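Local coordinates for probable protein phosphatase 2C 1 (PDB 6AE9) that catalyses metal-dependent removal of phosphate from phosphoserine and phosphothreonine residues of proteins, acting as the photosystem II core phosphatase of rice, at residues C111-R117 against D161-S167; A192-A197 against I243-V247; V47-S53 against T84-A90; Q74-M78 against Y147-V152; F171-F175 against F209-M215. The protein carries 1 engineered substitution. The contacts are given in a common frame with arbitrary orientation. Numbering follows the deposited sequence.

Contact 1 of 5, residues C111-R117 against D161-S167; sequences CGLKVIR and DMIVSGS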
# COMPACT_ATOMS: atom_id res chain seq x y z
N CYS A 111 -3.33 12.52 1.46
CA CYS A 111 -4.41 12.04 0.63
C CYS A 111 -4.16 10.56 0.35
O CYS A 111 -3.11 10.01 0.69
CB CYS A 111 -4.51 12.84 -0.67
SG CYS A 111 -5.14 14.54 -0.50
N GLY A 112 -5.14 9.91 -0.26
CA GLY A 112 -5.04 8.47 -0.43
C GLY A 112 -5.75 7.99 -1.67
O GLY A 112 -6.59 8.69 -2.25
N LEU A 113 -5.39 6.78 -2.07
CA LEU A 113 -6.03 6.11 -3.19
C LEU A 113 -6.00 4.61 -2.95
O LEU A 113 -4.95 4.06 -2.58
CB LEU A 113 -5.31 6.45 -4.49
CG LEU A 113 -5.88 5.93 -5.81
CD1 LEU A 113 -5.51 6.87 -6.93
CD2 LEU A 113 -5.35 4.50 -6.11
N LYS A 114 -7.14 3.95 -3.16
CA LYS A 114 -7.23 2.51 -3.10
C LYS A 114 -7.83 1.99 -4.39
O LYS A 114 -8.63 2.68 -5.04
CB LYS A 114 -8.05 2.08 -1.88
CG LYS A 114 -7.31 2.34 -0.57
CD LYS A 114 -8.22 2.24 0.63
CE LYS A 114 -7.60 2.92 1.83
NZ LYS A 114 -6.45 2.15 2.40
N VAL A 115 -7.44 0.78 -4.78
CA VAL A 115 -8.05 0.07 -5.90
C VAL A 115 -8.72 -1.17 -5.34
O VAL A 115 -8.07 -1.96 -4.63
CB VAL A 115 -7.03 -0.31 -6.99
CG1 VAL A 115 -7.72 -1.07 -8.12
CG2 VAL A 115 -6.34 0.93 -7.53
N ILE A 116 -10.00 -1.34 -5.64
CA ILE A 116 -10.77 -2.50 -5.21
C ILE A 116 -11.03 -3.36 -6.44
O ILE A 116 -11.60 -2.90 -7.44
CB ILE A 116 -12.07 -2.07 -4.51
CG1 ILE A 116 -11.74 -1.36 -3.20
CG2 ILE A 116 -12.97 -3.28 -4.25
CD1 ILE A 116 -12.85 -0.48 -2.70
N ARG A 117 -10.58 -4.61 -6.37
CA ARG A 117 -10.77 -5.58 -7.44
C ARG A 117 -11.26 -6.88 -6.82
O ARG A 117 -10.69 -7.34 -5.82
CB ARG A 117 -9.46 -5.84 -8.20
CG ARG A 117 -9.51 -6.96 -9.25
CD ARG A 117 -8.17 -7.18 -9.94
NE ARG A 117 -7.66 -5.96 -10.57
CZ ARG A 117 -6.39 -5.73 -10.87
NH1 ARG A 117 -5.46 -6.66 -10.63
NH2 ARG A 117 -6.04 -4.58 -11.43
N ASP A 161 -12.41 -2.53 -12.32
CA ASP A 161 -11.73 -2.08 -11.12
C ASP A 161 -12.36 -0.78 -10.62
O ASP A 161 -12.79 0.06 -11.41
CB ASP A 161 -10.26 -1.81 -11.43
CG ASP A 161 -9.40 -3.07 -11.47
OD1 ASP A 161 -9.87 -4.19 -11.15
OD2 ASP A 161 -8.21 -2.93 -11.82
N MET A 162 -12.41 -0.63 -9.30
CA MET A 162 -12.96 0.56 -8.67
C MET A 162 -11.85 1.31 -7.95
O MET A 162 -11.19 0.74 -7.07
CB MET A 162 -14.08 0.19 -7.69
CG MET A 162 -15.27 -0.52 -8.34
SD MET A 162 -16.15 0.52 -9.51
CE MET A 162 -16.57 1.89 -8.47
N ILE A 163 -11.65 2.57 -8.31
CA ILE A 163 -10.68 3.43 -7.64
C ILE A 163 -11.43 4.31 -6.65
O ILE A 163 -12.45 4.92 -7.00
CB ILE A 163 -9.95 4.31 -8.66
CG1 ILE A 163 -9.31 3.47 -9.76
CG2 ILE A 163 -8.88 5.14 -7.97
CD1 ILE A 163 -8.88 4.31 -10.97
N VAL A 164 -10.94 4.36 -5.41
CA VAL A 164 -11.49 5.22 -4.37
C VAL A 164 -10.36 6.12 -3.88
O VAL A 164 -9.35 5.62 -3.39
CB VAL A 164 -12.10 4.42 -3.21
CG1 VAL A 164 -12.59 5.35 -2.10
CG2 VAL A 164 -13.23 3.53 -3.71
N SER A 165 -10.53 7.43 -4.02
CA SER A 165 -9.49 8.37 -3.64
C SER A 165 -10.12 9.51 -2.86
O SER A 165 -11.32 9.73 -2.92
CB SER A 165 -8.76 8.89 -4.89
OG SER A 165 -7.62 9.68 -4.55
N GLY A 166 -9.30 10.23 -2.11
CA GLY A 166 -9.84 11.32 -1.32
C GLY A 166 -8.81 11.87 -0.36
O GLY A 166 -7.64 11.49 -0.38
N SER A 167 -9.29 12.77 0.48
CA SER A 167 -8.46 13.42 1.47
C SER A 167 -8.39 12.59 2.75
O SER A 167 -9.12 11.61 2.92
CB SER A 167 -9.03 14.80 1.77
OG SER A 167 -10.34 14.68 2.28
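Strands 112-117 and 162-166 run antiparallel, their axes 4.6 Å apart at closest approach. At the entrance Cys111 lays CB 3.4 Å from Gly166 O. Gly112 then opens the ladder: its N donates to Gly166 O (3.0 Å), and its O accepts both Gly166 N (3.1 Å) and the hydroxyl Ser165 OG (2.7 Å). Leu113, in a non-hydrogen-bonded pair with Ser165, sends CG to within 3.8 Å of Ile163 CG2. At Lys114 the backbone bonds resume, N to Val164 O at 2.8 Å and Val164 N to Lys114 O at 2.9 Å; its NZ forms a salt bridge with Asp176 and a hydrogen bond with Ser124. Val115 CG2 touches Ile163 CG1, opposite it, only loosely (4.5 Å). Ile116 closes the ladder through N to Met162 O (2.8 Å) and O from Met162 N (3.0 Å), while its CD1 lies 4.2 Å from Val164 CG2. Arg117 finishes with a bidentate salt bridge, NE to Asp161 OD1 at 2.9 Å and NH2 to Asp161 OD2 at 2.8 Å. Leu113, Val115, Ile163 and Ser165 lie on one face, which meets Phe33 of the second sheet; Ile116, Met162 and Val164 face helix 176-184. The two strands are neighbours inside the five-stranded sheet of the PP2C alpha-beta-beta-alpha sandwich; the Ser167 side chain, hydrogen-bonded to Asp21, lies about 5 Å from the bound manganese, bordering the metal site.

Contact 2 of 5, residues A192-A197 against I243-V247; sequences AAKALA and ITVIV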
# COMPACT_ATOMS: atom_id res chain seq x y z
N ALA A 192 -21.92 5.62 -5.05
CA ALA A 192 -20.84 5.18 -4.18
C ALA A 192 -20.13 6.36 -3.53
O ALA A 192 -19.85 6.34 -2.33
CB ALA A 192 -19.85 4.33 -4.98
N ALA A 193 -19.83 7.40 -4.32
CA ALA A 193 -19.11 8.54 -3.76
C ALA A 193 -19.92 9.21 -2.66
O ALA A 193 -19.38 9.58 -1.61
CB ALA A 193 -18.74 9.54 -4.85
N LYS A 194 -21.23 9.38 -2.88
CA LYS A 194 -22.07 10.02 -1.86
C LYS A 194 -22.21 9.14 -0.63
O LYS A 194 -22.10 9.63 0.50
CB LYS A 194 -23.44 10.38 -2.44
CG LYS A 194 -24.31 11.17 -1.47
CD LYS A 194 -25.64 11.57 -2.11
CE LYS A 194 -26.41 12.51 -1.18
NZ LYS A 194 -27.72 12.91 -1.77
N ALA A 195 -22.45 7.84 -0.81
CA ALA A 195 -22.61 6.95 0.33
C ALA A 195 -21.32 6.86 1.14
O ALA A 195 -21.36 6.85 2.38
CB ALA A 195 -23.07 5.57 -0.13
N LEU A 196 -20.17 6.79 0.46
CA LEU A 196 -18.89 6.73 1.15
C LEU A 196 -18.63 8.01 1.94
O LEU A 196 -18.22 7.97 3.10
CB LEU A 196 -17.77 6.49 0.15
CG LEU A 196 -17.62 5.07 -0.42
CD1 LEU A 196 -16.65 5.09 -1.61
CD2 LEU A 196 -17.17 4.06 0.64
N ALA A 197 -18.84 9.17 1.30
CA ALA A 197 -18.61 10.44 1.98
C ALA A 197 -19.53 10.58 3.19
O ALA A 197 -19.10 11.03 4.26
CB ALA A 197 -18.81 11.61 1.02
N ILE A 243 -14.16 16.37 4.03
CA ILE A 243 -14.19 15.04 3.43
C ILE A 243 -14.37 15.18 1.93
O ILE A 243 -15.33 15.82 1.47
CB ILE A 243 -15.31 14.18 4.04
CG1 ILE A 243 -14.96 13.85 5.49
CG2 ILE A 243 -15.51 12.90 3.23
CD1 ILE A 243 -16.13 13.33 6.31
N THR A 244 -13.46 14.59 1.16
CA THR A 244 -13.55 14.56 -0.29
C THR A 244 -13.43 13.10 -0.72
O THR A 244 -12.51 12.41 -0.29
CB THR A 244 -12.43 15.38 -0.93
OG1 THR A 244 -12.58 16.75 -0.55
CG2 THR A 244 -12.48 15.29 -2.45
N VAL A 245 -14.36 12.65 -1.56
CA VAL A 245 -14.38 11.29 -2.08
C VAL A 245 -14.48 11.33 -3.60
O VAL A 245 -15.38 11.98 -4.14
CB VAL A 245 -15.53 10.46 -1.49
CG1 VAL A 245 -15.53 9.06 -2.09
CG2 VAL A 245 -15.40 10.39 0.02
N ILE A 246 -13.58 10.61 -4.27
CA ILE A 246 -13.66 10.37 -5.71
C ILE A 246 -13.78 8.87 -5.91
O ILE A 246 -12.98 8.10 -5.35
CB ILE A 246 -12.41 10.91 -6.43
CG1 ILE A 246 -12.23 12.40 -6.12
CG2 ILE A 246 -12.52 10.67 -7.93
CD1 ILE A 246 -11.21 13.07 -7.02
N VAL A 247 -14.77 8.44 -6.68
CA VAL A 247 -14.92 7.04 -7.06
C VAL A 247 -14.87 6.96 -8.58
O VAL A 247 -15.59 7.69 -9.26
CB VAL A 247 -16.24 6.43 -6.54
CG1 VAL A 247 -16.36 5.00 -7.00
CG2 VAL A 247 -16.30 6.51 -5.02
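A helix packed on a sheet, the outer layer of the PP2C alpha-beta-beta-alpha sandwich, is what helix 192-197 and strand 243-247 build here. Their axes approach to 7.7 Å with N-to-C directions 149° apart, and the joint is wholly apolar and buried. Strand alternation decides who takes part: Ile243, Val245 and Val247 point at the helix, whereas Thr244 and Ile246 point to the other face, Thr244 touching Val35 and Ile246 both Phe33 and Val35 of the second sheet. Ile243 comes first, its CG2 4.2 Å from Ala197 CB; it lies close to Asn241, an engineered residue that ligates the manganese, so this end of the strand is near the metal site. Val245 is held between two helical turns, with CG2 3.8 Å from Ala197 CB, and CG1 4.1 Å from Leu196 CB and 4.3 Å from Ala193 CB. The alanines present little bulk, which lets the helix backbone settle close to the valines: the CA atoms of Ala193 and Val247 are 5.5 Å apart. Val247 CG1 touches Ala192 CB at 4.1 Å, and Val247 CG2 touches both Ala193 CB at 3.9 Å and Leu196 CD1 at 3.7 Å.

Contact 3 of 5, residues V47-S53 against T84-A90; sequences VNPALFS and TTSVGSA
Phe52, at the start of helix 51-63, is the side chain around which the 84-90 segment wraps. The nearest CA pairs are Phe52-Ser86 (5.2 Å) and Ser53-Ala90 (5.8 Å). Phe52 takes chi1 t (-174°) with chi2 near -85°, so the ring reaches across the backbone from Ser86 to Ala90. Ser89 CA lies over the ring face, 3.9 Å from the centroid and 21° off the normal, a CH-pi contact; Ser86 O sits at the ring edge, 3.4 Å from Phe52 CD2. Thr84 CG2 lies 3.6 Å from Phe52 CD2, and Ala90 CB 3.8 Å from Phe52 CD1. Gly88, at phi/psi 148/-164, is where a CB would collide with Phe52 CB. This is the joint in the PP2C fold between the N-terminal end of helix 51-63 and the entry to strand 89-97, beside the metal site: the Ser53 side chain (chi1 p), bonded to Glu20 O, is about 7 Å from a magnesium ion. Ahead of the helix, Asn48 to Leu51 form a type I turn, and Asn48 (chi1 t) accepts Ala50 N on OD1 at 3.2 Å, a capping bond. Val47 (chi1 t) puts CG2 3.7 Å from CG1 of Val87, also t. Waters bridge the backbones: water 1 accepts Phe52 N (3.0 Å) and binds Asn48 O and Val87 O (both 2.7 Å), while water 3 accepts Ser89 N (3.0 Å) and binds Pro49 O (3.2 Å).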
# COMPACT_ATOMS: atom_id res chain seq x y z
N VAL A 47 -4.47 33.59 7.20
CA VAL A 47 -4.34 33.25 5.79
C VAL A 47 -5.61 32.50 5.40
O VAL A 47 -6.04 31.60 6.13
CB VAL A 47 -3.10 32.36 5.57
CG1 VAL A 47 -3.19 31.59 4.26
CG2 VAL A 47 -1.83 33.20 5.64
N ASN A 48 -6.22 32.88 4.26
CA ASN A 48 -7.36 32.13 3.74
C ASN A 48 -6.93 30.70 3.47
O ASN A 48 -6.21 30.42 2.51
CB ASN A 48 -7.94 32.76 2.47
CG ASN A 48 -9.22 32.07 2.00
OD1 ASN A 48 -9.57 30.99 2.47
ND2 ASN A 48 -9.92 32.70 1.06
N PRO A 49 -7.36 29.76 4.31
CA PRO A 49 -6.80 28.40 4.24
C PRO A 49 -7.22 27.60 3.00
O PRO A 49 -6.63 26.55 2.74
CB PRO A 49 -7.30 27.76 5.54
CG PRO A 49 -8.58 28.47 5.83
CD PRO A 49 -8.43 29.87 5.31
N ALA A 50 -8.19 28.08 2.23
CA ALA A 50 -8.67 27.34 1.06
C ALA A 50 -7.96 27.74 -0.23
O ALA A 50 -8.09 27.03 -1.23
CB ALA A 50 -10.17 27.59 0.88
N LEU A 51 -7.22 28.84 -0.24
CA LEU A 51 -6.74 29.38 -1.51
C LEU A 51 -5.65 28.51 -2.13
O LEU A 51 -5.65 28.30 -3.35
CB LEU A 51 -6.26 30.82 -1.34
CG LEU A 51 -7.36 31.80 -0.96
CD1 LEU A 51 -6.83 33.23 -0.93
CD2 LEU A 51 -8.56 31.69 -1.90
N PHE A 52 -4.71 28.02 -1.32
CA PHE A 52 -3.60 27.24 -1.88
C PHE A 52 -4.10 25.97 -2.56
O PHE A 52 -3.73 25.66 -3.70
CB PHE A 52 -2.55 26.95 -0.81
CG PHE A 52 -1.31 26.28 -1.33
CD1 PHE A 52 -1.27 24.90 -1.49
CD2 PHE A 52 -0.20 27.02 -1.69
CE1 PHE A 52 -0.13 24.27 -1.99
CE2 PHE A 52 0.95 26.40 -2.18
CZ PHE A 52 0.98 25.02 -2.33
N SER A 53 -4.97 25.21 -1.88
CA SER A 53 -5.46 23.97 -2.49
C SER A 53 -6.29 24.24 -3.74
O SER A 53 -6.15 23.53 -4.75
CB SER A 53 -6.26 23.15 -1.48
OG SER A 53 -7.38 23.87 -1.01
N THR A 84 1.78 28.26 -8.19
CA THR A 84 0.83 28.63 -7.15
C THR A 84 1.41 29.76 -6.31
O THR A 84 2.46 29.60 -5.68
CB THR A 84 0.48 27.41 -6.29
OG1 THR A 84 -0.16 26.42 -7.11
CG2 THR A 84 -0.48 27.81 -5.17
N THR A 85 0.73 30.92 -6.31
CA THR A 85 1.20 32.08 -5.57
C THR A 85 0.47 32.32 -4.26
O THR A 85 0.96 33.10 -3.43
CB THR A 85 1.12 33.35 -6.43
OG1 THR A 85 -0.24 33.57 -6.85
CG2 THR A 85 2.03 33.24 -7.65
N SER A 86 -0.68 31.68 -4.04
CA SER A 86 -1.39 31.84 -2.78
C SER A 86 -0.53 31.36 -1.62
O SER A 86 0.19 30.37 -1.74
CB SER A 86 -2.69 31.03 -2.80
OG SER A 86 -3.61 31.53 -3.76
N VAL A 87 -0.62 32.06 -0.50
CA VAL A 87 0.04 31.60 0.72
C VAL A 87 -0.74 30.43 1.29
O VAL A 87 -1.97 30.45 1.36
CB VAL A 87 0.14 32.76 1.73
CG1 VAL A 87 0.67 32.27 3.06
CG2 VAL A 87 1.02 33.87 1.17
N GLY A 88 -0.03 29.38 1.69
CA GLY A 88 -0.66 28.23 2.30
C GLY A 88 0.09 26.95 1.97
O GLY A 88 1.24 26.99 1.53
N SER A 89 -0.58 25.82 2.19
CA SER A 89 -0.00 24.52 1.90
C SER A 89 -1.11 23.49 1.78
O SER A 89 -2.25 23.71 2.20
CB SER A 89 1.02 24.09 2.96
OG SER A 89 0.40 23.76 4.19
N ALA A 90 -0.75 22.34 1.19
CA ALA A 90 -1.72 21.28 0.96
C ALA A 90 -1.01 19.95 0.74
O ALA A 90 0.10 19.90 0.20
CB ALA A 90 -2.58 21.59 -0.27
O HOH W 1 -4.21 28.95 1.47
O HOH W 2 -3.89 32.43 1.06
O HOH W 3 -3.47 26.49 2.69

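Contact 4 of 5, residues Q74-M78 against Y147-V152; sequences QLLLM and YLDALV
This is a mixed polar and aromatic contact on the outside of the PP2C sandwich, where helix 73-83 meets the 3-10 turn that leads into strand 151-156. Residues 74-78 are regular helix, with Met78 N bonded to Gln74 O at 3.0 Å. Residues 147-149 form the 3-10 turn, closed by Ala150 N to Tyr147 O at 3.1 Å. The closest CA pair is Met78 and Tyr147, 5.1 Å apart. Gln74 is fully stretched (chi1 t, chi2 t, chi3 32°), and its NE2 donates to Tyr147 O at 2.9 Å in a nearly straight bond; the same NE2 gives to water 4 at 3.0 Å, which donates on to Leu148 O at 3.1 Å. Gln74 CD also rests 3.5 Å from Val152 CG2. Tyr147 takes chi1 p (74°) and chi2 -75°, turning one ring face to Met78 (t, t, p): Met78 CG is 3.6 Å from the centroid, a CH-pi contact, and SD is 3.9 Å from it and 21° off the normal, a Met-aromatic contact. Gln74 CG is at the ring edge. On the side facing strands 89-97 and 102-108, Leu77 (m, t) brings CD1 4.3 Å from Ala150 CB. Val152 makes backbone hydrogen bonds to the second subunit. The Gln74 amide adds a second donor to the Tyr147 carbonyl, which already accepts Ala150 N, while the uncharged thioether and its neighbouring methylene cover the ring face.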
# COMPACT_ATOMS: atom_id res chain seq x y z
N GLN A 74 3.95 13.42 -11.58
CA GLN A 74 4.95 14.10 -10.77
C GLN A 74 5.37 15.43 -11.38
O GLN A 74 5.57 16.42 -10.65
CB GLN A 74 6.17 13.20 -10.56
CG GLN A 74 7.26 13.87 -9.74
CD GLN A 74 8.48 13.01 -9.57
OE1 GLN A 74 8.83 12.21 -10.44
NE2 GLN A 74 9.15 13.16 -8.43
N LEU A 75 5.52 15.48 -12.71
CA LEU A 75 5.87 16.73 -13.38
C LEU A 75 4.69 17.70 -13.39
O LEU A 75 4.90 18.93 -13.37
CB LEU A 75 6.35 16.45 -14.80
CG LEU A 75 7.58 15.54 -14.89
CD1 LEU A 75 7.99 15.32 -16.33
CD2 LEU A 75 8.72 16.12 -14.09
N LEU A 76 3.46 17.19 -13.43
CA LEU A 76 2.29 18.06 -13.26
C LEU A 76 2.33 18.74 -11.90
O LEU A 76 2.07 19.95 -11.79
CB LEU A 76 1.01 17.23 -13.38
CG LEU A 76 0.57 16.95 -14.81
CD1 LEU A 76 -0.49 15.87 -14.81
CD2 LEU A 76 0.02 18.23 -15.43
N LEU A 77 2.64 17.99 -10.84
CA LEU A 77 2.79 18.59 -9.52
C LEU A 77 3.88 19.65 -9.52
O LEU A 77 3.70 20.73 -8.95
CB LEU A 77 3.14 17.51 -8.50
CG LEU A 77 2.01 16.62 -7.98
CD1 LEU A 77 2.59 15.66 -6.96
CD2 LEU A 77 0.92 17.47 -7.37
N MET A 78 5.02 19.35 -10.14
CA MET A 78 6.12 20.31 -10.21
C MET A 78 5.65 21.64 -10.79
O MET A 78 5.88 22.70 -10.21
CB MET A 78 7.25 19.72 -11.07
CG MET A 78 8.44 20.65 -11.28
SD MET A 78 9.56 19.94 -12.50
CE MET A 78 8.66 20.26 -14.01
N TYR A 147 7.97 18.54 -5.47
CA TYR A 147 7.66 17.36 -6.29
C TYR A 147 8.71 16.27 -6.13
O TYR A 147 8.42 15.09 -6.34
CB TYR A 147 7.54 17.76 -7.76
CG TYR A 147 8.87 18.06 -8.43
CD1 TYR A 147 9.54 19.24 -8.17
CD2 TYR A 147 9.45 17.14 -9.29
CE1 TYR A 147 10.77 19.51 -8.77
CE2 TYR A 147 10.66 17.40 -9.90
CZ TYR A 147 11.32 18.59 -9.64
OH TYR A 147 12.53 18.86 -10.23
N LEU A 148 9.95 16.64 -5.77
CA LEU A 148 10.98 15.64 -5.56
C LEU A 148 10.66 14.71 -4.41
O LEU A 148 11.21 13.61 -4.35
CB LEU A 148 12.33 16.33 -5.33
CG LEU A 148 12.90 17.06 -6.55
CD1 LEU A 148 14.16 17.81 -6.15
CD2 LEU A 148 13.18 16.08 -7.68
N ASP A 149 9.78 15.13 -3.50
CA ASP A 149 9.39 14.32 -2.35
C ASP A 149 8.16 13.47 -2.60
O ASP A 149 7.74 12.74 -1.70
CB ASP A 149 9.13 15.23 -1.15
CG ASP A 149 10.33 16.08 -0.79
OD1 ASP A 149 11.41 15.50 -0.56
OD2 ASP A 149 10.19 17.32 -0.75
N ALA A 150 7.57 13.55 -3.79
CA ALA A 150 6.37 12.77 -4.07
C ALA A 150 6.68 11.28 -4.09
O ALA A 150 7.75 10.85 -4.52
CB ALA A 150 5.79 13.17 -5.43
N LEU A 151 5.73 10.50 -3.61
CA LEU A 151 5.73 9.07 -3.90
C LEU A 151 5.10 8.91 -5.28
O LEU A 151 3.97 9.34 -5.51
CB LEU A 151 4.96 8.29 -2.83
CG LEU A 151 5.24 6.78 -2.71
CD1 LEU A 151 4.54 5.99 -3.81
CD2 LEU A 151 6.74 6.48 -2.70
N VAL A 152 5.86 8.33 -6.20
CA VAL A 152 5.44 8.18 -7.59
C VAL A 152 5.37 6.68 -7.88
O VAL A 152 6.34 5.95 -7.64
CB VAL A 152 6.44 8.88 -8.54
CG1 VAL A 152 6.00 8.74 -9.98
CG2 VAL A 152 6.58 10.36 -8.17
O HOH W 4 11.65 12.18 -7.01

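Contact 5 of 5, residues F171-F175 against F209-M215; sequences FDNIF and FDSPYSM
Phe171 to Ile174 form a type I turn, and Phe175 then stands at the N-cap of helix 176-184; opposite, Asp210 centres an inverse gamma turn and Ser211 N-caps helix 212-220, its OG (chi1 p) accepting Ser214 N at 3.0 Å and also hydrogen-bonding Gly237 O. These are two helix starts meeting beside the PP2C active site, with the Asp172 side chain about 4 Å from a magnesium ion. CA atoms come nearest at Asp172-Tyr213 (4.8 Å) and Asn173-Ser211 (5.4 Å). The one direct hydrogen bond runs from Tyr213 N to Asp172 O, 3.2 Å. The Asp172 carboxylate (chi1 m) forms a salt bridge with Lys239. Phe209 (chi1 t, chi2 67°) meets Phe175 (chi1 m, chi2 -86°) obliquely, CZ to CE2 3.6 Å, ring planes at 70°. Met215 (m, t, chi3 38°) brings SD to the edge of the Phe175 ring, a Met-aromatic contact 4.8 Å from the centroid. Over the ring face, Pro212 (C-gamma exo) makes a CH-pi contact, its CG 3.8 Å from the Phe175 centroid and 9° off the normal.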
# COMPACT_ATOMS: atom_id res chain seq x y z
N PHE A 171 -10.24 9.01 4.72
CA PHE A 171 -9.58 7.77 5.14
C PHE A 171 -9.38 7.69 6.65
O PHE A 171 -9.35 6.58 7.20
CB PHE A 171 -8.28 7.56 4.37
CG PHE A 171 -8.48 7.34 2.90
CD1 PHE A 171 -9.04 6.16 2.43
CD2 PHE A 171 -8.15 8.33 1.99
CE1 PHE A 171 -9.24 5.96 1.07
CE2 PHE A 171 -8.35 8.13 0.63
CZ PHE A 171 -8.90 6.95 0.17
N ASP A 172 -9.27 8.82 7.34
CA ASP A 172 -9.13 8.77 8.79
C ASP A 172 -10.41 8.33 9.49
O ASP A 172 -10.37 8.05 10.70
CB ASP A 172 -8.71 10.13 9.35
CG ASP A 172 -7.26 10.44 9.12
OD1 ASP A 172 -6.47 9.49 8.89
OD2 ASP A 172 -6.90 11.63 9.19
N ASN A 173 -11.53 8.27 8.76
CA ASN A 173 -12.84 8.07 9.35
C ASN A 173 -13.58 6.88 8.75
O ASN A 173 -14.79 6.77 8.90
CB ASN A 173 -13.69 9.34 9.20
CG ASN A 173 -13.25 10.42 10.15
OD1 ASN A 173 -13.30 10.23 11.36
ND2 ASN A 173 -12.80 11.55 9.61
N ILE A 174 -12.87 5.97 8.07
CA ILE A 174 -13.52 4.82 7.44
C ILE A 174 -12.50 3.70 7.31
O ILE A 174 -11.33 3.94 6.98
CB ILE A 174 -14.17 5.19 6.09
CG1 ILE A 174 -15.15 4.10 5.65
CG2 ILE A 174 -13.11 5.47 5.02
CD1 ILE A 174 -16.04 4.53 4.49
N PHE A 175 -12.94 2.48 7.57
CA PHE A 175 -12.08 1.31 7.44
C PHE A 175 -12.21 0.70 6.06
O PHE A 175 -13.25 0.85 5.39
CB PHE A 175 -12.44 0.26 8.50
CG PHE A 175 -12.07 0.66 9.89
CD1 PHE A 175 -10.80 0.42 10.38
CD2 PHE A 175 -13.00 1.30 10.71
CE1 PHE A 175 -10.45 0.81 11.67
CE2 PHE A 175 -12.65 1.69 11.99
CZ PHE A 175 -11.38 1.44 12.47
N PHE A 209 -17.03 6.34 17.89
CA PHE A 209 -16.47 5.55 16.80
C PHE A 209 -14.96 5.48 16.95
O PHE A 209 -14.28 6.52 16.93
CB PHE A 209 -16.84 6.20 15.46
CG PHE A 209 -16.27 5.50 14.26
CD1 PHE A 209 -16.70 4.23 13.91
CD2 PHE A 209 -15.30 6.11 13.47
CE1 PHE A 209 -16.17 3.58 12.80
CE2 PHE A 209 -14.78 5.47 12.36
CZ PHE A 209 -15.21 4.21 12.03
N ASP A 210 -14.43 4.27 17.11
CA ASP A 210 -12.98 4.08 17.22
C ASP A 210 -12.40 4.16 15.81
O ASP A 210 -12.18 3.16 15.13
CB ASP A 210 -12.66 2.76 17.91
CG ASP A 210 -11.29 2.75 18.55
OD1 ASP A 210 -10.72 3.85 18.74
OD2 ASP A 210 -10.78 1.66 18.85
N SER A 211 -12.15 5.39 15.39
CA SER A 211 -11.78 5.66 14.01
C SER A 211 -10.38 5.16 13.70
O SER A 211 -9.57 4.95 14.61
CB SER A 211 -11.85 7.16 13.75
OG SER A 211 -10.86 7.85 14.52
N PRO A 212 -10.06 4.96 12.42
CA PRO A 212 -8.66 4.68 12.06
C PRO A 212 -7.69 5.70 12.63
O PRO A 212 -6.60 5.34 13.07
CB PRO A 212 -8.69 4.67 10.53
CG PRO A 212 -10.10 4.29 10.19
CD PRO A 212 -10.95 4.92 11.25
N TYR A 213 -8.09 6.98 12.63
CA TYR A 213 -7.25 8.04 13.19
C TYR A 213 -6.95 7.78 14.66
O TYR A 213 -5.79 7.82 15.08
CB TYR A 213 -7.95 9.38 12.99
CG TYR A 213 -7.23 10.58 13.56
CD1 TYR A 213 -6.26 11.25 12.81
CD2 TYR A 213 -7.55 11.08 14.81
CE1 TYR A 213 -5.61 12.36 13.32
CE2 TYR A 213 -6.90 12.19 15.32
CZ TYR A 213 -5.93 12.82 14.57
OH TYR A 213 -5.29 13.93 15.07
N SER A 214 -7.99 7.52 15.46
CA SER A 214 -7.78 7.35 16.89
C SER A 214 -7.01 6.06 17.19
O SER A 214 -6.17 6.04 18.10
CB SER A 214 -9.12 7.37 17.63
OG SER A 214 -9.64 8.69 17.65
N MET A 215 -7.29 4.99 16.44
CA MET A 215 -6.53 3.76 16.60
C MET A 215 -5.06 3.97 16.26
O MET A 215 -4.17 3.47 16.95
CB MET A 215 -7.11 2.66 15.72
CG MET A 215 -8.39 2.05 16.23
SD MET A 215 -8.97 0.76 15.12
CE MET A 215 -7.42 -0.01 14.65

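Overall arrangement
From the N terminus, contact 3 closes the first loop, bringing residue 90 back to the helix begun near residue 51. Contact 4 opens inside that loop, at helix 73-83, and closes only at 147-152, so the two cross. Contact 1 opens at 111-117 before contact 4 has closed and crosses it in turn, pairing strands of the five-stranded sheet. Contact 5 then opens at 171-175, and contact 2 crosses it, closing last at strand 243-250. None is nested. Contacts 1 and 2 meet directly, Ser165 O facing Ile246 N at 2.8 Å, and Phe171 of contact 5 packs against contact 1. Contacts 3 and 4 serve the other sheet, with contact 4 and contact 2 on opposite sides of the chain's centre.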